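Local coordinates for protein peroxisomal acyl-CoA oxidase 1A (Solanum lycopersicum, PDB 2FON) that probably oxidises fatty acyl-CoA esters in peroxisomal beta-oxidation, using a bound FAD cofactor, at residues D50-L53 and T54-S58. Numbering follows the deposited sequence.
Sequences DFEL and TDRIS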
loop_
_atom_site.group_PDB
_atom_site.type_symbol
_atom_site.label_atom_id
_atom_site.label_comp_id
_atom_site.label_asym_id
_atom_site.label_seq_id
_atom_site.Cartn_x
_atom_site.Cartn_y
_atom_site.Cartn_z
ATOM N N ASP B 50 1.737 -30.533 13.907
ATOM C CA ASP B 50 1.347 -29.484 12.963
ATOM C C ASP B 50 2.204 -29.524 11.709
ATOM O O ASP B 50 1.712 -29.450 10.562
ATOM C CB ASP B 50 1.472 -28.095 13.599
ATOM C CG ASP B 50 0.403 -27.820 14.678
ATOM O OD1 ASP B 50 0.808 -27.395 15.793
ATOM O OD2 ASP B 50 -0.832 -27.981 14.416
ATOM N N PHE B 51 3.502 -29.633 11.949
ATOM C CA PHE B 51 4.457 -29.640 10.869
ATOM C C PHE B 51 4.284 -30.837 9.934
ATOM O O PHE B 51 4.282 -30.654 8.714
ATOM C CB PHE B 51 5.875 -29.644 11.408
ATOM C CG PHE B 51 6.893 -29.741 10.342
ATOM C CD1 PHE B 51 7.114 -28.665 9.514
ATOM C CD2 PHE B 51 7.596 -30.951 10.144
ATOM C CE1 PHE B 51 8.039 -28.762 8.512
ATOM C CE2 PHE B 51 8.524 -31.089 9.135
ATOM C CZ PHE B 51 8.764 -30.004 8.315
ATOM N N GLU B 52 4.165 -32.037 10.508
ATOM C CA GLU B 52 3.869 -33.230 9.756
ATOM C C GLU B 52 2.669 -33.029 8.818
ATOM O O GLU B 52 2.676 -33.490 7.675
ATOM C CB GLU B 52 3.580 -34.383 10.728
ATOM C CG GLU B 52 3.769 -35.801 10.162
ATOM C CD GLU B 52 2.666 -36.278 9.183
ATOM O OE1 GLU B 52 1.492 -35.794 9.210
ATOM O OE2 GLU B 52 2.981 -37.190 8.378
ATOM N N LEU B 53 1.648 -32.342 9.320
ATOM C CA LEU B 53 0.388 -32.162 8.613
ATOM C C LEU B 53 0.521 -31.054 7.584
ATOM O O LEU B 53 0.089 -31.201 6.435
ATOM C CB LEU B 53 -0.707 -31.820 9.618
ATOM C CG LEU B 53 -2.169 -31.760 9.176
ATOM C CD1 LEU B 53 -3.051 -32.307 10.296
ATOM C CD2 LEU B 53 -2.625 -30.304 8.785
ATOM N N THR B 54 1.122 -29.939 7.978
ATOM C CA THR B 54 1.391 -28.932 6.991
ATOM C C THR B 54 2.245 -29.542 5.878
ATOM O O THR B 54 1.901 -29.424 4.691
ATOM C CB THR B 54 2.080 -27.703 7.586
ATOM O OG1 THR B 54 1.284 -27.197 8.659
ATOM C CG2 THR B 54 2.231 -26.614 6.541
ATOM N N ASP B 55 3.322 -30.229 6.240
ATOM C CA ASP B 55 4.248 -30.666 5.210
ATOM C C ASP B 55 3.653 -31.622 4.175
ATOM O O ASP B 55 3.974 -31.550 2.985
ATOM C CB ASP B 55 5.485 -31.307 5.826
ATOM C CG ASP B 55 6.584 -31.515 4.819
ATOM O OD1 ASP B 55 6.967 -30.518 4.161
ATOM O OD2 ASP B 55 7.067 -32.670 4.691
ATOM N N ARG B 56 2.794 -32.521 4.631
ATOM C CA ARG B 56 2.284 -33.562 3.759
ATOM C C ARG B 56 1.118 -33.022 2.901
ATOM O O ARG B 56 0.885 -33.512 1.799
ATOM C CB ARG B 56 1.902 -34.798 4.599
ATOM C CG ARG B 56 0.810 -35.722 4.035
ATOM C CD ARG B 56 0.578 -36.954 4.970
ATOM N NE ARG B 56 0.220 -36.580 6.351
ATOM C CZ ARG B 56 -1.003 -36.203 6.746
ATOM N NH1 ARG B 56 -2.035 -36.169 5.894
ATOM N NH2 ARG B 56 -1.188 -35.865 8.014
ATOM N N ILE B 57 0.387 -32.030 3.400
ATOM C CA ILE B 57 -0.757 -31.553 2.655
ATOM C C ILE B 57 -0.293 -30.508 1.628
ATOM O O ILE B 57 -0.716 -30.503 0.493
ATOM C CB ILE B 57 -1.809 -30.962 3.574
ATOM C CG1 ILE B 57 -2.287 -32.010 4.566
ATOM C CG2 ILE B 57 -2.947 -30.366 2.748
ATOM C CD1 ILE B 57 -3.124 -33.093 3.983
ATOM N N SER B 58 0.575 -29.619 2.089
ATOM C CA SER B 58 1.456 -28.811 1.272
ATOM C C SER B 58 1.880 -29.475 -0.007
ATOM O O SER B 58 1.565 -28.989 -1.079
ATOM C CB SER B 58 2.738 -28.564 2.048
ATOM O OG SER B 58 2.651 -27.313 2.607
#
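Glu52 and Arg56, one turn apart on helix 48-62, form an i to i+4 salt bridge on its exposed side. Arg56 approaches side-on: NH2 lies 2.9 Å from Glu52 OE1 and reaches its syn lone pair, while NE sits 3.2 Å from the same oxygen. A weak third bond runs from Arg56 NE to Glu52 OE2. Carboxylate and guanidinium planes are 30° apart, so the two groups meet nearly flat, the acid at the edge of the guanidinium. The Arg56 chain runs extended through chi2 (178°) and turns at chi3 (57°), which brings NE and NH2 to the carboxylate.

The backbone beneath carries a ladder of i to i+4 alpha-helical bonds, among them Thr54 N to Asp50 O (2.7 Å) and Ile57 N to Leu53 O (3.2 Å). Asp55 CB lies over one face of the Phe51 ring, 4.3 Å from CZ, a loose approach. The Phe51 side chain also touches Lys41 and Ala45 of helix 37-45, and Asp55 OD1 accepts a hydrogen bond from Asn627.

Packing is closest on the side of Leu53 and Ile57, both buried: Leu53 meets Glu103 and Met107 of helix 102-112, and Thr54 touches Met107 and Tyr111 of the same helix. Against this, Glu52 and Arg56 are exposed, and polar bonds rather than burial define their side of the turn. The stretch thus seats helix 48-62 against its neighbours in the N-terminal helical region, away from the annotated FAD site. Arg56 NH1 also bridges to Glu104, so its charge is probably balanced by two acids, which should steady the guanidinium and link this helix electrostatically to helix 102-112.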